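Local coordinates for AbiEi antitoxin C-terminal domain-containing protein (Mycobacterium tuberculosis, PDB 1ZEL) that is of unknown function but probably binds DNA through a winged-helix domain and carries a domain related to the AbiEi family of antitoxins, at residues Leu187-Thr192 with Arg233-Leu238; Pro194-Trp200 with Arg263-Ala267. Residue numbers count along the deposited sequence, not the author numbering.

Contact 1: Leu187-Thr192 with Arg233-Leu238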
# COMPACT_ATOMS: atom_id res chain seq x y z
N LEU A 187 -12.02 3.80 -1.37
CA LEU A 187 -12.92 4.93 -1.26
C LEU A 187 -13.39 5.03 0.19
O LEU A 187 -13.45 6.13 0.77
CB LEU A 187 -14.12 4.76 -2.20
CG LEU A 187 -15.04 5.97 -2.39
CD1 LEU A 187 -15.66 5.96 -3.80
CD2 LEU A 187 -16.15 5.97 -1.28
N VAL A 188 -13.73 3.90 0.79
CA VAL A 188 -14.18 3.93 2.19
C VAL A 188 -13.06 4.41 3.12
O VAL A 188 -13.30 5.15 4.06
CB VAL A 188 -14.78 2.61 2.64
CG1 VAL A 188 -15.07 2.65 4.14
CG2 VAL A 188 -16.08 2.33 1.83
N GLN A 189 -11.83 4.01 2.82
CA GLN A 189 -10.70 4.43 3.63
C GLN A 189 -10.58 5.94 3.63
O GLN A 189 -10.49 6.57 4.68
CB GLN A 189 -9.39 3.83 3.10
CG GLN A 189 -8.17 4.28 3.93
CD GLN A 189 -6.88 4.21 3.17
OE1 GLN A 189 -6.69 3.33 2.34
NE2 GLN A 189 -5.96 5.12 3.47
N ILE A 190 -10.57 6.53 2.43
CA ILE A 190 -10.29 7.95 2.34
C ILE A 190 -11.52 8.81 2.79
O ILE A 190 -11.35 9.95 3.21
CB ILE A 190 -9.80 8.29 0.93
CG1 ILE A 190 -10.91 8.10 -0.09
CG2 ILE A 190 -8.64 7.34 0.54
CD1 ILE A 190 -10.51 8.55 -1.51
N ALA A 191 -12.72 8.25 2.69
CA ALA A 191 -13.92 8.92 3.26
C ALA A 191 -13.89 8.84 4.79
O ALA A 191 -14.21 9.82 5.49
CB ALA A 191 -15.20 8.27 2.71
N THR A 192 -13.52 7.68 5.32
CA THR A 192 -13.50 7.48 6.77
C THR A 192 -12.45 8.34 7.44
O THR A 192 -12.72 9.00 8.48
CB THR A 192 -13.30 5.99 7.14
OG1 THR A 192 -14.38 5.22 6.61
CG2 THR A 192 -13.23 5.78 8.66
N ARG A 233 -19.27 11.38 3.71
CA ARG A 233 -18.15 11.62 2.82
C ARG A 233 -18.06 10.66 1.64
O ARG A 233 -17.78 11.09 0.50
CB ARG A 233 -16.84 11.69 3.61
CG ARG A 233 -16.85 12.86 4.57
CD ARG A 233 -15.48 13.22 5.05
NE ARG A 233 -15.02 12.27 6.04
CZ ARG A 233 -15.01 12.47 7.35
NH1 ARG A 233 -15.46 13.60 7.87
NH2 ARG A 233 -14.53 11.52 8.14
N ALA A 234 -18.37 9.39 1.88
CA ALA A 234 -18.31 8.39 0.80
C ALA A 234 -19.38 8.68 -0.23
O ALA A 234 -19.16 8.54 -1.44
CB ALA A 234 -18.50 6.97 1.36
N SER A 235 -20.56 9.06 0.26
CA SER A 235 -21.67 9.36 -0.63
C SER A 235 -21.40 10.61 -1.45
O SER A 235 -21.73 10.66 -2.65
CB SER A 235 -22.98 9.49 0.15
OG SER A 235 -23.21 8.30 0.86
N TYR A 236 -20.79 11.61 -0.82
CA TYR A 236 -20.34 12.82 -1.51
C TYR A 236 -19.27 12.54 -2.58
O TYR A 236 -19.23 13.20 -3.62
CB TYR A 236 -19.79 13.81 -0.49
CG TYR A 236 -19.35 15.11 -1.11
CD1 TYR A 236 -20.28 16.00 -1.64
CD2 TYR A 236 -18.00 15.46 -1.15
CE1 TYR A 236 -19.89 17.21 -2.20
CE2 TYR A 236 -17.60 16.67 -1.73
CZ TYR A 236 -18.55 17.53 -2.25
OH TYR A 236 -18.15 18.73 -2.80
N LEU A 237 -18.37 11.59 -2.31
CA LEU A 237 -17.41 11.14 -3.34
C LEU A 237 -18.13 10.53 -4.56
O LEU A 237 -17.78 10.82 -5.72
CB LEU A 237 -16.35 10.17 -2.74
CG LEU A 237 -15.31 10.84 -1.79
CD1 LEU A 237 -14.42 9.77 -1.15
CD2 LEU A 237 -14.44 11.90 -2.49
N LEU A 238 -19.17 9.74 -4.32
CA LEU A 238 -19.96 9.23 -5.46
C LEU A 238 -20.52 10.38 -6.28
O LEU A 238 -20.45 10.35 -7.50
CB LEU A 238 -21.08 8.30 -5.02
CG LEU A 238 -20.68 6.94 -4.41
CD1 LEU A 238 -21.88 6.02 -4.25
CD2 LEU A 238 -19.62 6.27 -5.23

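Contact 2: Pro194-Trp200 with Arg263-Ala267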
# COMPACT_ATOMS: atom_id res chain seq x y z
N PRO A 194 -9.91 10.96 5.84
CA PRO A 194 -9.26 11.68 4.74
C PRO A 194 -7.80 12.01 5.01
O PRO A 194 -7.03 12.11 4.07
CB PRO A 194 -10.10 12.95 4.60
CG PRO A 194 -11.45 12.58 5.18
CD PRO A 194 -11.17 11.61 6.26
N ALA A 195 -7.40 12.13 6.28
CA ALA A 195 -6.03 12.54 6.63
C ALA A 195 -5.04 11.38 6.42
O ALA A 195 -3.81 11.61 6.33
CB ALA A 195 -5.95 13.06 8.10
N SER A 196 -5.58 10.17 6.28
CA SER A 196 -4.76 8.99 6.05
C SER A 196 -4.27 8.93 4.62
O SER A 196 -3.37 8.14 4.31
CB SER A 196 -5.54 7.71 6.37
OG SER A 196 -6.51 7.45 5.37
N PHE A 197 -4.84 9.77 3.76
CA PHE A 197 -4.49 9.75 2.34
C PHE A 197 -3.74 11.02 1.97
O PHE A 197 -4.17 12.13 2.31
CB PHE A 197 -5.75 9.58 1.50
CG PHE A 197 -5.48 9.42 0.03
CD1 PHE A 197 -5.21 8.17 -0.53
CD2 PHE A 197 -5.57 10.52 -0.81
CE1 PHE A 197 -4.99 8.04 -1.92
CE2 PHE A 197 -5.34 10.40 -2.18
CZ PHE A 197 -5.07 9.17 -2.74
N GLY A 198 -2.61 10.88 1.28
CA GLY A 198 -1.74 12.03 1.00
C GLY A 198 -2.05 12.81 -0.28
O GLY A 198 -2.41 13.99 -0.23
N PRO A 199 -1.91 12.16 -1.45
CA PRO A 199 -2.00 12.93 -2.71
C PRO A 199 -3.43 13.23 -3.21
O PRO A 199 -3.81 12.85 -4.32
CB PRO A 199 -1.20 12.08 -3.69
CG PRO A 199 -1.42 10.64 -3.19
CD PRO A 199 -1.61 10.73 -1.69
N TRP A 200 -4.22 13.93 -2.39
CA TRP A 200 -5.58 14.30 -2.79
C TRP A 200 -5.65 15.03 -4.12
O TRP A 200 -6.50 14.73 -4.95
CB TRP A 200 -6.27 15.12 -1.69
CG TRP A 200 -6.83 14.26 -0.61
CD1 TRP A 200 -6.24 13.95 0.57
CD2 TRP A 200 -8.06 13.54 -0.65
NE1 TRP A 200 -7.04 13.11 1.30
CE2 TRP A 200 -8.18 12.85 0.57
CE3 TRP A 200 -9.10 13.45 -1.58
CZ2 TRP A 200 -9.28 12.05 0.89
CZ3 TRP A 200 -10.20 12.65 -1.27
CH2 TRP A 200 -10.28 11.97 -0.04
N ARG A 263 -17.36 17.87 8.10
CA ARG A 263 -16.41 18.54 7.21
C ARG A 263 -15.63 17.49 6.43
O ARG A 263 -15.29 16.44 6.97
CB ARG A 263 -15.45 19.43 8.00
CG ARG A 263 -16.04 20.75 8.47
CD ARG A 263 -14.99 21.56 9.25
NE ARG A 263 -15.51 22.81 9.80
CZ ARG A 263 -15.70 23.07 11.09
NH1 ARG A 263 -15.42 22.15 12.02
NH2 ARG A 263 -16.16 24.25 11.48
N PHE A 264 -15.37 17.78 5.17
CA PHE A 264 -14.53 16.95 4.34
C PHE A 264 -13.25 17.73 4.26
O PHE A 264 -13.17 18.72 3.55
CB PHE A 264 -15.12 16.74 2.93
CG PHE A 264 -14.64 15.47 2.27
CD1 PHE A 264 -15.50 14.69 1.51
CD2 PHE A 264 -13.32 15.03 2.44
CE1 PHE A 264 -15.05 13.50 0.92
CE2 PHE A 264 -12.88 13.84 1.86
CZ PHE A 264 -13.75 13.08 1.11
N THR A 265 -12.26 17.32 5.04
CA THR A 265 -11.04 18.09 5.21
C THR A 265 -9.92 17.16 5.69
O THR A 265 -10.20 16.16 6.36
CB THR A 265 -11.22 19.26 6.23
OG1 THR A 265 -10.06 20.10 6.21
CG2 THR A 265 -11.43 18.73 7.67
N THR A 266 -8.67 17.48 5.37
CA THR A 266 -7.54 16.74 5.93
C THR A 266 -7.01 17.41 7.20
O THR A 266 -6.24 16.81 7.98
CB THR A 266 -6.39 16.57 4.92
OG1 THR A 266 -6.08 17.83 4.33
CG2 THR A 266 -6.79 15.60 3.83
N ALA A 267 -7.46 18.65 7.41
CA ALA A 267 -7.13 19.46 8.57
C ALA A 267 -7.92 20.75 8.41
O ALA A 267 -7.62 21.57 7.53
CB ALA A 267 -5.60 19.76 8.64

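Contact 1: Leu187-Thr192 with Arg233-Leu238
Ala191 and Ala234 form the apolar centre, with their CB atoms 3.8 Å apart. Both are small, so the helices come close: the axes of the two segments approach to 8.8 Å and cross at 120°. Ala191 CB also lies 3.5 Å from the backbone N of Ala234. Leucines extend this patch along both helices. Leu187 CD2 packs on Ala234 CB at 3.7 Å, and Leu187 CG meets Leu237 CD1 at 4.0 Å. The same Leu237 CD1 lies 4.0 Å from Ile190 CG1 and 4.2 Å from Ala191 CB, so this one methyl fits among three side chains of the facing helix. Farther out, Leu187 CD1 reaches Leu238 CD2 at 4.2 Å.

The polar edge lies at the C-terminal end of helix 183-192. Carbonyls in the last turn of a helix have no following turn to bond to, and Arg233 takes up two of them. Its NE donates a nearly straight hydrogen bond to Ala191 O at 2.6 Å. Its NH2 makes weak bonds to Ala191 O at 3.2 Å and to Thr192 O at 3.1 Å. Both oxygens lie near the guanidinium plane. Thr192 OG1 turns back along its own helix and donates to Val188 O at 2.8 Å.

The contact is a buried helix-helix crossing in the antitoxin-like domain. Val188 packs on helix 216-223, and Ser235 and Leu238 touch helix 244-251. Arg233, Tyr236 and Leu237 carry the packing on to strand 262-264.

Contact 2: Pro194-Trp200 with Arg263-Ala267
Phe264 and Trp200 set the shape of this contact. Phe264 has chi1 at -155°, and this t rotamer brings its ring to the loop although its CA-to-CB bond points sideways. Trp200 has chi1 at -81° (m) and chi2 at 96°, with its CA-to-CB bond toward Arg263-Ala267. The two rings make an offset edge-to-face pair. The edge of Phe264 points to the face of Trp200, with centroids 5.6 Å apart and planes at 86°. Their closest atoms are Trp200 CH2 and Phe264 CE2, at 3.7 Å.

Pro194 packs beside them, its CG 3.8 Å from Phe264 CE2. The conformation of Trp200 also lets its NE1 donate to Pro194 O at 2.9 Å, tying the start of helix 200-203 back to the 3-10 turn at 194-196. Thr266 has chi1 at 49° (p). Its CG2 lies 3.5 Å from Pro194 O and 3.6 Å from Trp200 NE1, beside that bond. The CA-to-CB bond of Thr265 points away from the loop. Thr265 OG1 accepts from Ala267 N at 3.2 Å, an ST turn that bends the chain after strand 262-264.

The contact joins the loop after helix 183-192 to the end of strand 262-264, an outermost strand of a small mixed sheet. No hydrogen bond crosses between the two segments: those above are internal. The segments meet by an aromatic pair, apolar packing and carbon-to-carbonyl van der Waals contacts.

Contacts 1 and 2 are neighbours on the same side of the chain's centre, their centres 11 Å apart. Their segments alternate along the sequence, so the two contacts interlock. Two probable hydrogen bonds join them: Arg233 NH1 to Arg263 O at 3.0 Å, and Gln189 NE2 to Ser196 OG at 3.1 Å. Packing adds Arg233 NE on Pro194 CG and Arg233 O on Phe264 CE1, each at 3.7 Å. Arg233, a residue of contact 1, thus bridges to both segments of contact 2. The sodium ion, bound by Arg167, Asp209 and Asp213, lies about 11 Å from the side chain of Leu187, so contact 1 does not reach it.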